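Local coordinates for protein carboxypeptidase 1 (Deinococcus radiodurans str. R1, PDB 5GIV) that probably removes amino acids one at a time, with broad specificity, from the C-terminal end of peptides, as a zinc-dependent metallocarboxypeptidase of the M32 family, at residues Gln11-His16 with Lys68-Ala73; Ala97-Ala102 with Phe149-Asp154; Glu121-Asn126 with Asp400-Leu405; Ala314-Asp319 with Ala448-Ser453. All coordinates share one frame; numbering follows the deposited sequence.

Contact 1 of 4, residues Gln11-His16 with Lys68-Ala73; sequences QQLTEH and KLLDAA
Two helices of the N-terminal, all-helical part of this M32 carboxypeptidase pack here: 11-16 belongs to the long helix 8-36 and 68-73 to the short helix 64-75. The axes of the two segments pass 10.2 Å apart with a signed crossing angle of -131°, so the helices run closer to antiparallel than to parallel, and the contact is mainly apolar, with Gln12 at its rim. Leu13 does most of the work. Its CG stands anti to the carbonyl carbon (chi1 -85°), and its two methyls reach three residues. CD1 presses on Ala73 CB at 3.5 Å, while CD2 comes within 3.6 Å of Leu70 CD2 as the two leucines cross obliquely. The same CD2 lies 3.8 Å from Leu69 CB, the side chains of Leu13 and Leu69 sliding past each other in opposite directions. Leu69 in turn reaches back with its CD2, which meets Gln12 CB at 3.4 Å almost at right angles, under an otherwise extended glutamine chain. An alanine at Leu13 would remove both methyls and would probably leave Ala73, Leu70 and the flank of Leu69 poorly packed against helix 8-36. Helix 81-99 backs the junction, with Phe94 and Ala90 touching Leu70 and Val87 touching Ala73. One turn along, His16 NE2 donates a hydrogen bond to Arg60 O, and the ring stacks on Tyr66. A leucine set between residues one turn apart on its partner is classic helix-helix packing, as found in helical bundles.

Contact 2 of 4, residues Ala97-Ala102 with Phe149-Asp154; sequences ATRIPA and FPEFGD
Arg99 grips Glu151 end-on, with NH1 and NH2 both directed at a single carboxylate oxygen. Arg99 NH2 lies 2.8 Å from Glu151 OE1 and Arg99 NH1 2.9 Å from the same atom, which receives both on its syn lone pair and sits nearly in the guanidinium plane. A weak third bond runs from NH1 to OE2. The two flat groups are almost coplanar, 24° apart, and meet tip to tip. To get there Arg99 bends at chi2 and chi3; Glu151 bends at chi2 (-86°) and keeps its CG in the crowded position between backbone N and carbonyl carbon. Beyond this pair, Arg99 NE is bridged to Glu95 and NH1 also binds Tyr148 O, so the guanidinium is fixed in rotation from several directions.

Under the salt bridge lies the Phe149 ring. One face of it receives Arg99 CG in a CH-pi contact, 3.9 Å from the centroid, and Phe149 CD2 in turn sits over a face of the guanidinium. Ile100 comes to the ring edge instead, its CG1 3.5 Å from Phe149 CE1. Phe149 also opens a type I beta turn that closes at Phe152 and displays Glu151. The contact thus joins the C-terminal end of helix 81-99 to the loop between helices 128-147 and 155-163, where Phe149 stacks on Tyr158 of the latter helix.

Contact 3 of 4, residues Glu121-Asn126 with Asp400-Leu405; sequences EARPAN and DVDGAL
The end of helix 102-122 closes in a Schellman motif, with Asn126 at positive phi (52°) as its C-prime residue and its CA 5.1 Å from that of Val401 in the facing loop. Arg123, fully extended from CG to NE, lies across that loop and grips it twice. Its NE donates to Val401 O at 2.9 Å, approaching from above the carbonyl plane. Further out, Arg123 NH2 makes a salt bridge to Asp402 OD1 at 2.7 Å, met nearly along the C-O axis, with guanidinium and carboxylate planes steeply inclined to each other. The aliphatic part of the arginine rests on Leu405, whose CB is 3.9 Å from Arg123 CG and whose carbonyl is held by Trp119 NE1. Leu405 CD1 lies 3.8 Å from Ala122 O, with Phe128 and Met131 of helix 128-147 touching the same leucine. Val401 CG2 fills in against the turn, 3.7 Å from Asn126 CB. The loop before helix 420-439 is thereby pinned to the helix end at both flanks. On the Asn126 flank, the side-chain OD1 takes the backbone N of Asp400 at 2.9 Å, and one water bridges Asn126 O and Asp400 OD2.

Contact 4 of 4, residues Ala314-Asp319 with Ala448-Ser453; sequences AAYFGD and ARKDFS
Helix 443-448 ends here in a Schellman motif with Lys450, at positive phi, as its C-prime residue, and the exit leans on the kinked helix 310-323. Ala448 comes first: its carbonyl O lies 3.4 Å from Ala315 CB, where the two backbones are nearest. Lys450 then stretches out, extended beyond CG, alongside the Tyr316 ring, with its CD and CE both about 3.7 Å from Tyr316 CE1. Its NZ ends at a water, a weak bond, that also donates to Ala315 O at 2.7 Å and accepts from Asp319 N at 2.8 Å; the water thus fills the gap where the helix has lost its own bond at Asp319. Asp319 itself is paired with Arg216, and NZ stays 5.1 Å from Asp319 OD2, so any pull between those charges is probably modest. Before helix 453-464 begins, Asp451 makes an Asx turn by accepting from Ser453 N. Asp451 OD1 also takes Ser453 OG, at 2.6 Å, on its syn lone pair. Phe452 follows, turning its ring edge to the Tyr316 phenol, whose hydroxyl bonds to Asp220. A leucine in place of Tyr316 would lose that bond to helix 207-221 and would probably loosen the packing of Lys450 and Phe452. Phe452 CE2 stands 3.6 Å from Tyr316 OH.

In the fold
From the N terminus, contact 1 closes first, bringing helix 64-75 back onto helix 8-36 with helix 43-62 in the intervening chain. It finishes before any other contact opens. Contact 2, about 23 Å away between centres, joins helix 81-99 to the loop after helix 128-147. Contact 3 opens inside that span and so crosses it, tying the end of helix 102-122 to the loop between helices 381-393 and 420-439; the intervening chain holds the zinc ligands His266, His270 and Glu296. Contact 4 starts within that chain and ends beyond it, crossing contact 3, and ties helix 310-323 to the loop between helices 443-448 and 453-464, across the chain's centre from contact 2.

Contact 1 of 4, residues Gln11-His16 with Lys68-Ala73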
loop_
_atom_site.group_PDB
_atom_site.type_symbol
_atom_site.label_atom_id
_atom_site.label_comp_id
_atom_site.label_asym_id
_atom_site.label_seq_id
_atom_site.Cartn_x
_atom_site.Cartn_y
_atom_site.Cartn_z
ATOM N N GLN A 11 13.824 -28.038 -7.428
ATOM C CA GLN A 11 13.589 -27.166 -6.280
ATOM C C GLN A 11 14.111 -25.761 -6.553
ATOM O O GLN A 11 13.484 -24.766 -6.170
ATOM C CB GLN A 11 14.238 -27.757 -5.026
ATOM C CG GLN A 11 14.707 -26.731 -3.995
ATOM C CD GLN A 11 13.570 -26.107 -3.196
ATOM O OE1 GLN A 11 12.544 -26.746 -2.951
ATOM N NE2 GLN A 11 13.752 -24.848 -2.781
ATOM N N GLN A 12 15.259 -25.663 -7.224
ATOM C CA GLN A 12 15.811 -24.359 -7.568
ATOM C C GLN A 12 14.905 -23.617 -8.544
ATOM O O GLN A 12 14.710 -22.404 -8.418
ATOM C CB GLN A 12 17.206 -24.533 -8.164
ATOM C CG GLN A 12 18.277 -24.856 -7.145
ATOM C CD GLN A 12 19.581 -25.270 -7.793
ATOM O OE1 GLN A 12 20.155 -24.532 -8.599
ATOM N NE2 GLN A 12 20.051 -26.463 -7.454
ATOM N N LEU A 13 14.335 -24.330 -9.519
ATOM C CA LEU A 13 13.415 -23.698 -10.460
ATOM C C LEU A 13 12.197 -23.132 -9.745
ATOM O O LEU A 13 11.817 -21.977 -9.966
ATOM C CB LEU A 13 12.982 -24.704 -11.525
ATOM C CG LEU A 13 13.897 -24.862 -12.734
ATOM C CD1 LEU A 13 13.427 -26.014 -13.608
ATOM C CD2 LEU A 13 13.925 -23.562 -13.523
ATOM N N THR A 14 11.576 -23.928 -8.871
ATOM C CA THR A 14 10.397 -23.443 -8.160
ATOM C C THR A 14 10.743 -22.257 -7.269
ATOM O O THR A 14 9.942 -21.323 -7.127
ATOM C CB THR A 14 9.758 -24.572 -7.348
ATOM O OG1 THR A 14 10.753 -25.194 -6.531
ATOM C CG2 THR A 14 9.171 -25.619 -8.281
ATOM N N GLU A 15 11.931 -22.273 -6.656
ATOM C CA GLU A 15 12.325 -21.152 -5.807
ATOM C C GLU A 15 12.569 -19.898 -6.641
ATOM O O GLU A 15 12.211 -18.786 -6.228
ATOM C CB GLU A 15 13.578 -21.515 -5.004
ATOM N N HIS A 16 13.163 -20.062 -7.824
ATOM C CA HIS A 16 13.379 -18.924 -8.708
ATOM C C HIS A 16 12.065 -18.424 -9.279
ATOM O O HIS A 16 11.857 -17.212 -9.406
ATOM C CB HIS A 16 14.348 -19.306 -9.824
ATOM C CG HIS A 16 14.929 -18.134 -10.552
ATOM N ND1 HIS A 16 16.043 -17.454 -10.100
ATOM C CD2 HIS A 16 14.574 -17.541 -11.716
ATOM C CE1 HIS A 16 16.334 -16.482 -10.945
ATOM N NE2 HIS A 16 15.466 -16.519 -11.941
ATOM N N LYS A 68 19.968 -21.852 -17.617
ATOM C CA LYS A 68 20.574 -23.175 -17.683
ATOM C C LYS A 68 19.700 -24.212 -16.996
ATOM O O LYS A 68 19.532 -25.325 -17.506
ATOM C CB LYS A 68 21.981 -23.135 -17.066
ATOM N N LEU A 69 19.122 -23.861 -15.843
ATOM C CA LEU A 69 18.193 -24.770 -15.189
ATOM C C LEU A 69 17.027 -25.119 -16.102
ATOM O O LEU A 69 16.660 -26.301 -16.231
ATOM C CB LEU A 69 17.672 -24.140 -13.890
ATOM C CG LEU A 69 18.594 -24.067 -12.663
ATOM C CD1 LEU A 69 19.755 -23.091 -12.842
ATOM C CD2 LEU A 69 17.786 -23.691 -11.427
ATOM N N LEU A 70 16.487 -24.126 -16.817
ATOM C CA LEU A 70 15.369 -24.403 -17.711
ATOM C C LEU A 70 15.778 -25.337 -18.842
ATOM O O LEU A 70 15.010 -26.226 -19.231
ATOM C CB LEU A 70 14.812 -23.083 -18.282
ATOM C CG LEU A 70 14.045 -22.128 -17.347
ATOM C CD1 LEU A 70 13.731 -20.824 -18.056
ATOM C CD2 LEU A 70 12.775 -22.756 -16.790
ATOM N N ASP A 71 16.981 -25.144 -19.391
ATOM C CA ASP A 71 17.456 -26.036 -20.448
ATOM C C ASP A 71 17.562 -27.470 -19.945
ATOM O O ASP A 71 17.123 -28.411 -20.615
ATOM C CB ASP A 71 18.801 -25.542 -20.980
ATOM C CG ASP A 71 18.686 -24.224 -21.728
ATOM O OD1 ASP A 71 17.559 -23.817 -22.075
ATOM O OD2 ASP A 71 19.734 -23.591 -21.966
ATOM N N ALA A 72 18.141 -27.655 -18.759
ATOM C CA ALA A 72 18.218 -28.995 -18.189
ATOM C C ALA A 72 16.826 -29.590 -18.026
ATOM O O ALA A 72 16.543 -30.688 -18.519
ATOM C CB ALA A 72 18.948 -28.961 -16.844
ATOM N N ALA A 73 15.934 -28.860 -17.352
ATOM C CA ALA A 73 14.603 -29.384 -17.071
ATOM C C ALA A 73 13.805 -29.649 -18.340
ATOM O O ALA A 73 12.919 -30.508 -18.341
ATOM C CB ALA A 73 13.842 -28.414 -16.168
#

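Contact 2 of 4, residues Ala97-Ala102 with Phe149-Asp154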
loop_
_atom_site.group_PDB
_atom_site.type_symbol
_atom_site.label_atom_id
_atom_site.label_comp_id
_atom_site.label_asym_id
_atom_site.label_seq_id
_atom_site.Cartn_x
_atom_site.Cartn_y
_atom_site.Cartn_z
ATOM N N ALA A 97 12.263 -12.313 -22.909
ATOM C CA ALA A 97 12.868 -11.371 -21.972
ATOM C C ALA A 97 14.330 -11.116 -22.308
ATOM O O ALA A 97 14.826 -10.003 -22.093
ATOM C CB ALA A 97 12.734 -11.880 -20.541
ATOM N N THR A 98 15.031 -12.120 -22.848
ATOM C CA THR A 98 16.430 -11.951 -23.220
ATOM C C THR A 98 16.594 -11.517 -24.667
ATOM O O THR A 98 17.671 -11.039 -25.038
ATOM C CB THR A 98 17.222 -13.256 -23.013
ATOM O OG1 THR A 98 16.660 -14.314 -23.812
ATOM C CG2 THR A 98 17.214 -13.663 -21.550
ATOM N N ARG A 99 15.548 -11.645 -25.481
ATOM C CA ARG A 99 15.648 -11.247 -26.880
ATOM C C ARG A 99 15.910 -9.752 -26.998
ATOM O O ARG A 99 16.638 -9.308 -27.891
ATOM C CB ARG A 99 14.365 -11.620 -27.622
ATOM C CG ARG A 99 14.432 -11.384 -29.124
ATOM C CD ARG A 99 15.140 -12.546 -29.820
ATOM N NE ARG A 99 14.332 -13.763 -29.742
ATOM C CZ ARG A 99 13.389 -14.098 -30.620
ATOM N NH1 ARG A 99 13.128 -13.319 -31.662
ATOM N NH2 ARG A 99 12.698 -15.216 -30.456
ATOM N N ILE A 100 15.297 -8.957 -26.129
ATOM C CA ILE A 100 15.381 -7.503 -26.204
ATOM C C ILE A 100 16.525 -7.050 -25.303
ATOM O O ILE A 100 16.507 -7.361 -24.101
ATOM C CB ILE A 100 14.059 -6.838 -25.800
ATOM C CG1 ILE A 100 12.911 -7.420 -26.630
ATOM C CG2 ILE A 100 14.150 -5.318 -25.957
ATOM C CD1 ILE A 100 11.550 -6.900 -26.235
ATOM N N PRO A 101 17.511 -6.329 -25.828
ATOM C CA PRO A 101 18.638 -5.886 -24.998
ATOM C C PRO A 101 18.178 -5.053 -23.811
ATOM O O PRO A 101 17.258 -4.236 -23.923
ATOM C CB PRO A 101 19.485 -5.050 -25.969
ATOM C CG PRO A 101 19.099 -5.517 -27.326
ATOM C CD PRO A 101 17.654 -5.913 -27.235
ATOM N N ALA A 102 18.839 -5.260 -22.666
ATOM C CA ALA A 102 18.499 -4.513 -21.457
ATOM C C ALA A 102 18.622 -3.008 -21.676
ATOM O O ALA A 102 17.828 -2.227 -21.135
ATOM C CB ALA A 102 19.384 -4.954 -20.293
ATOM N N PHE A 149 12.020 -9.379 -33.016
ATOM C CA PHE A 149 11.256 -10.615 -33.197
ATOM C C PHE A 149 10.912 -10.767 -34.672
ATOM O O PHE A 149 9.750 -10.626 -35.079
ATOM C CB PHE A 149 10.012 -10.612 -32.305
ATOM C CG PHE A 149 10.342 -10.579 -30.838
ATOM C CD1 PHE A 149 10.660 -9.381 -30.210
ATOM C CD2 PHE A 149 10.358 -11.748 -30.091
ATOM C CE1 PHE A 149 10.986 -9.347 -28.864
ATOM C CE2 PHE A 149 10.673 -11.722 -28.742
ATOM C CZ PHE A 149 10.987 -10.522 -28.129
ATOM N N PRO A 150 11.917 -11.049 -35.509
ATOM C CA PRO A 150 11.671 -11.163 -36.954
ATOM C C PRO A 150 10.745 -12.301 -37.337
ATOM O O PRO A 150 10.264 -12.313 -38.478
ATOM C CB PRO A 150 13.073 -11.376 -37.531
ATOM C CG PRO A 150 13.841 -11.983 -36.408
ATOM C CD PRO A 150 13.315 -11.355 -35.160
ATOM N N GLU A 151 10.464 -13.251 -36.441
ATOM C CA GLU A 151 9.476 -14.272 -36.784
ATOM C C GLU A 151 8.109 -13.681 -37.094
ATOM O O GLU A 151 7.266 -14.385 -37.653
ATOM C CB GLU A 151 9.365 -15.308 -35.666
ATOM C CG GLU A 151 9.184 -14.710 -34.294
ATOM C CD GLU A 151 10.520 -14.363 -33.679
ATOM O OE1 GLU A 151 10.827 -14.838 -32.565
ATOM O OE2 GLU A 151 11.277 -13.627 -34.344
ATOM N N PHE A 152 7.866 -12.416 -36.759
ATOM C CA PHE A 152 6.653 -11.710 -37.181
ATOM C C PHE A 152 7.063 -10.769 -38.304
ATOM O O PHE A 152 7.660 -9.717 -38.060
ATOM C CB PHE A 152 6.002 -10.959 -36.021
ATOM C CG PHE A 152 5.637 -11.835 -34.869
ATOM C CD1 PHE A 152 4.438 -12.537 -34.872
ATOM C CD2 PHE A 152 6.497 -11.976 -33.790
ATOM C CE1 PHE A 152 4.096 -13.361 -33.814
ATOM C CE2 PHE A 152 6.163 -12.799 -32.730
ATOM C CZ PHE A 152 4.956 -13.492 -32.741
ATOM N N GLY A 153 6.766 -11.166 -39.543
ATOM C CA GLY A 153 7.094 -10.309 -40.669
ATOM C C GLY A 153 6.502 -8.919 -40.530
ATOM O O GLY A 153 7.169 -7.918 -40.800
ATOM N N ASP A 154 5.246 -8.844 -40.095
ATOM C CA ASP A 154 4.556 -7.582 -39.853
ATOM C C ASP A 154 4.719 -7.165 -38.397
ATOM O O ASP A 154 4.342 -7.934 -37.503
ATOM C CB ASP A 154 3.084 -7.720 -40.205
ATOM C CG ASP A 154 2.333 -6.412 -40.131
ATOM O OD1 ASP A 154 2.764 -5.505 -39.390
ATOM O OD2 ASP A 154 1.310 -6.284 -40.835
#

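Contact 3 of 4, residues Glu121-Asn126 with Asp400-Leu405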
loop_
_atom_site.group_PDB
_atom_site.type_symbol
_atom_site.label_atom_id
_atom_site.label_comp_id
_atom_site.label_asym_id
_atom_site.label_seq_id
_atom_site.Cartn_x
_atom_site.Cartn_y
_atom_site.Cartn_z
ATOM N N GLU A 121 -0.304 16.400 -18.568
ATOM C CA GLU A 121 -0.464 17.844 -18.665
ATOM C C GLU A 121 -1.009 18.278 -20.016
ATOM O O GLU A 121 -1.846 19.189 -20.079
ATOM C CB GLU A 121 0.874 18.550 -18.418
ATOM C CG GLU A 121 1.629 18.099 -17.174
ATOM C CD GLU A 121 2.974 18.809 -17.025
ATOM O OE1 GLU A 121 3.621 18.650 -15.964
ATOM O OE2 GLU A 121 3.401 19.493 -17.986
ATOM N N ALA A 122 -0.568 17.624 -21.098
ATOM C CA ALA A 122 -0.941 18.062 -22.437
ATOM C C ALA A 122 -2.406 17.782 -22.751
ATOM O O ALA A 122 -3.035 18.559 -23.476
ATOM C CB ALA A 122 -0.043 17.390 -23.478
ATOM N N ARG A 123 -2.980 16.703 -22.215
ATOM C CA ARG A 123 -4.376 16.417 -22.542
ATOM C C ARG A 123 -5.305 17.512 -22.041
ATOM O O ARG A 123 -5.964 18.165 -22.868
ATOM C CB ARG A 123 -4.798 15.041 -22.009
ATOM C CG ARG A 123 -6.255 14.748 -22.345
ATOM C CD ARG A 123 -6.806 13.451 -21.769
ATOM N NE ARG A 123 -8.160 13.232 -22.281
ATOM C CZ ARG A 123 -9.024 12.354 -21.788
ATOM N NH1 ARG A 123 -8.690 11.599 -20.754
ATOM N NH2 ARG A 123 -10.228 12.232 -22.331
ATOM N N PRO A 124 -5.388 17.790 -20.735
ATOM C CA PRO A 124 -6.280 18.864 -20.277
ATOM C C PRO A 124 -6.012 20.197 -20.954
ATOM O O PRO A 124 -6.929 21.017 -21.056
ATOM C CB PRO A 124 -6.023 18.918 -18.765
ATOM C CG PRO A 124 -4.721 18.210 -18.560
ATOM C CD PRO A 124 -4.655 17.165 -19.620
ATOM N N ALA A 125 -4.799 20.428 -21.447
ATOM C CA ALA A 125 -4.445 21.673 -22.112
ATOM C C ALA A 125 -4.684 21.632 -23.619
ATOM O O ALA A 125 -4.377 22.610 -24.313
ATOM C CB ALA A 125 -2.979 22.012 -21.828
ATOM N N ASN A 126 -5.211 20.536 -24.151
ATOM C CA ASN A 126 -5.445 20.429 -25.587
ATOM C C ASN A 126 -4.178 20.767 -26.378
ATOM O O ASN A 126 -4.194 21.495 -27.376
ATOM C CB ASN A 126 -6.620 21.308 -26.012
ATOM C CG ASN A 126 -7.034 21.059 -27.445
ATOM O OD1 ASN A 126 -7.052 19.913 -27.897
ATOM N ND2 ASN A 126 -7.394 22.124 -28.163
ATOM N N ASP A 400 -8.793 18.077 -29.309
ATOM C CA ASP A 400 -8.012 16.856 -29.191
ATOM C C ASP A 400 -8.072 16.244 -27.802
ATOM O O ASP A 400 -7.645 15.097 -27.639
ATOM C CB ASP A 400 -6.548 17.127 -29.557
ATOM C CG ASP A 400 -6.389 17.618 -30.974
ATOM O OD1 ASP A 400 -7.102 17.124 -31.860
ATOM O OD2 ASP A 400 -5.557 18.510 -31.214
ATOM N N VAL A 401 -8.598 16.968 -26.805
ATOM C CA VAL A 401 -8.674 16.427 -25.449
ATOM C C VAL A 401 -9.325 15.053 -25.462
ATOM O O VAL A 401 -8.769 14.073 -24.948
ATOM C CB VAL A 401 -9.440 17.389 -24.525
ATOM C CG1 VAL A 401 -9.665 16.739 -23.165
ATOM C CG2 VAL A 401 -8.680 18.714 -24.376
ATOM N N ASP A 402 -10.520 14.968 -26.043
ATOM C CA ASP A 402 -11.244 13.718 -26.194
ATOM C C ASP A 402 -11.094 13.139 -27.594
ATOM O O ASP A 402 -11.830 12.214 -27.959
ATOM C CB ASP A 402 -12.712 13.926 -25.837
ATOM C CG ASP A 402 -12.909 14.268 -24.359
ATOM O OD1 ASP A 402 -12.048 13.894 -23.536
ATOM O OD2 ASP A 402 -13.920 14.920 -24.026
ATOM N N GLY A 403 -10.181 13.698 -28.397
ATOM C CA GLY A 403 -9.734 13.091 -29.632
ATOM C C GLY A 403 -8.524 12.209 -29.408
ATOM O O GLY A 403 -8.562 11.309 -28.566
ATOM N N ALA A 404 -7.439 12.466 -30.153
ATOM C CA ALA A 404 -6.243 11.619 -30.119
ATOM C C ALA A 404 -5.507 11.641 -28.780
ATOM O O ALA A 404 -4.651 10.782 -28.556
ATOM C CB ALA A 404 -5.280 12.020 -31.238
ATOM N N LEU A 405 -5.776 12.612 -27.907
ATOM C CA LEU A 405 -5.202 12.624 -26.563
ATOM C C LEU A 405 -6.023 11.809 -25.567
ATOM O O LEU A 405 -5.630 11.698 -24.398
ATOM C CB LEU A 405 -5.073 14.066 -26.050
ATOM C CG LEU A 405 -4.159 15.039 -26.803
ATOM C CD1 LEU A 405 -4.424 16.476 -26.375
ATOM C CD2 LEU A 405 -2.707 14.692 -26.550
HETATM O O HOH W 1 -4.109 19.970 -29.711
#

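Contact 4 of 4, residues Ala314-Asp319 with Ala448-Ser453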
loop_
_atom_site.group_PDB
_atom_site.type_symbol
_atom_site.label_atom_id
_atom_site.label_comp_id
_atom_site.label_asym_id
_atom_site.label_seq_id
_atom_site.Cartn_x
_atom_site.Cartn_y
_atom_site.Cartn_z
ATOM N N ALA A 314 -33.890 -8.261 -11.341
ATOM C CA ALA A 314 -34.928 -8.945 -10.573
ATOM C C ALA A 314 -34.424 -9.312 -9.186
ATOM O O ALA A 314 -35.200 -9.309 -8.224
ATOM C CB ALA A 314 -35.414 -10.192 -11.310
ATOM N N ALA A 315 -33.127 -9.596 -9.059
ATOM C CA ALA A 315 -32.543 -10.012 -7.791
ATOM C C ALA A 315 -32.126 -8.838 -6.914
ATOM O O ALA A 315 -32.285 -8.900 -5.688
ATOM C CB ALA A 315 -31.324 -10.903 -8.045
ATOM N N TYR A 316 -31.646 -7.741 -7.509
ATOM C CA TYR A 316 -31.026 -6.678 -6.734
ATOM C C TYR A 316 -31.816 -5.379 -6.696
ATOM O O TYR A 316 -31.462 -4.494 -5.914
ATOM C CB TYR A 316 -29.605 -6.388 -7.247
ATOM C CG TYR A 316 -28.636 -7.469 -6.873
ATOM C CD1 TYR A 316 -28.184 -7.581 -5.567
ATOM C CD2 TYR A 316 -28.172 -8.378 -7.812
ATOM C CE1 TYR A 316 -27.306 -8.573 -5.203
ATOM C CE2 TYR A 316 -27.285 -9.378 -7.457
ATOM C CZ TYR A 316 -26.860 -9.471 -6.151
ATOM O OH TYR A 316 -25.984 -10.457 -5.762
ATOM N N PHE A 317 -32.881 -5.235 -7.478
ATOM C CA PHE A 317 -33.608 -3.975 -7.418
ATOM C C PHE A 317 -34.110 -3.701 -6.008
ATOM O O PHE A 317 -34.129 -2.543 -5.569
ATOM C CB PHE A 317 -34.771 -3.966 -8.404
ATOM C CG PHE A 317 -35.461 -2.643 -8.491
ATOM C CD1 PHE A 317 -34.861 -1.586 -9.145
ATOM C CD2 PHE A 317 -36.704 -2.449 -7.913
ATOM C CE1 PHE A 317 -35.482 -0.361 -9.238
ATOM C CE2 PHE A 317 -37.340 -1.216 -7.997
ATOM C CZ PHE A 317 -36.722 -0.169 -8.661
ATOM N N GLY A 318 -34.496 -4.753 -5.278
ATOM C CA GLY A 318 -34.950 -4.566 -3.911
ATOM C C GLY A 318 -33.895 -3.915 -3.037
ATOM O O GLY A 318 -34.153 -2.900 -2.386
ATOM N N ASP A 319 -32.691 -4.494 -3.007
ATOM C CA ASP A 319 -31.598 -3.868 -2.264
ATOM C C ASP A 319 -31.299 -2.479 -2.816
ATOM O O ASP A 319 -31.089 -1.525 -2.057
ATOM C CB ASP A 319 -30.352 -4.761 -2.315
ATOM C CG ASP A 319 -29.140 -4.123 -1.648
ATOM O OD1 ASP A 319 -29.287 -3.068 -1.015
ATOM O OD2 ASP A 319 -28.034 -4.688 -1.713
ATOM N N ALA A 448 -31.590 -14.692 -10.118
ATOM C CA ALA A 448 -32.671 -14.036 -9.393
ATOM C C ALA A 448 -32.635 -14.372 -7.913
ATOM O O ALA A 448 -33.208 -13.634 -7.107
ATOM C CB ALA A 448 -34.022 -14.423 -9.991
ATOM N N ARG A 449 -31.997 -15.481 -7.550
ATOM C CA ARG A 449 -31.801 -15.896 -6.169
ATOM C C ARG A 449 -30.459 -15.427 -5.594
ATOM O O ARG A 449 -30.082 -15.857 -4.497
ATOM C CB ARG A 449 -31.910 -17.425 -6.086
ATOM C CG ARG A 449 -32.143 -17.990 -4.692
ATOM C CD ARG A 449 -32.435 -19.495 -4.737
ATOM N NE ARG A 449 -31.305 -20.277 -5.247
ATOM C CZ ARG A 449 -31.221 -20.751 -6.488
ATOM N NH1 ARG A 449 -32.205 -20.528 -7.354
ATOM N NH2 ARG A 449 -30.150 -21.445 -6.864
ATOM N N LYS A 450 -29.732 -14.559 -6.316
ATOM C CA LYS A 450 -28.396 -14.082 -5.923
ATOM C C LYS A 450 -27.405 -15.235 -5.808
ATOM O O LYS A 450 -26.430 -15.165 -5.052
ATOM C CB LYS A 450 -28.440 -13.273 -4.623
ATOM C CG LYS A 450 -29.383 -12.083 -4.704
ATOM C CD LYS A 450 -29.311 -11.201 -3.475
ATOM C CE LYS A 450 -30.282 -10.033 -3.595
ATOM N NZ LYS A 450 -30.297 -9.158 -2.393
ATOM N N ASP A 451 -27.638 -16.298 -6.568
ATOM C CA ASP A 451 -26.801 -17.490 -6.552
ATOM C C ASP A 451 -26.048 -17.579 -7.875
ATOM O O ASP A 451 -26.636 -17.923 -8.908
ATOM C CB ASP A 451 -27.662 -18.729 -6.314
ATOM C CG ASP A 451 -26.877 -20.015 -6.409
ATOM O OD1 ASP A 451 -25.638 -19.992 -6.258
ATOM O OD2 ASP A 451 -27.507 -21.062 -6.614
ATOM N N PHE A 452 -24.740 -17.321 -7.832
ATOM C CA PHE A 452 -23.901 -17.354 -9.024
ATOM C C PHE A 452 -22.924 -18.521 -9.021
ATOM O O PHE A 452 -21.992 -18.548 -9.837
ATOM C CB PHE A 452 -23.155 -16.024 -9.176
ATOM C CG PHE A 452 -24.064 -14.848 -9.238
ATOM C CD1 PHE A 452 -24.657 -14.488 -10.441
ATOM C CD2 PHE A 452 -24.351 -14.114 -8.101
ATOM C CE1 PHE A 452 -25.521 -13.418 -10.514
ATOM C CE2 PHE A 452 -25.210 -13.029 -8.167
ATOM C CZ PHE A 452 -25.797 -12.680 -9.372
ATOM N N SER A 453 -23.133 -19.495 -8.139
ATOM C CA SER A 453 -22.151 -20.548 -7.941
ATOM C C SER A 453 -22.029 -21.469 -9.149
ATOM O O SER A 453 -20.931 -21.970 -9.430
ATOM C CB SER A 453 -22.507 -21.322 -6.677
ATOM O OG SER A 453 -23.841 -21.771 -6.740
HETATM O O HOH W 2 -32.647 -7.201 -3.561
#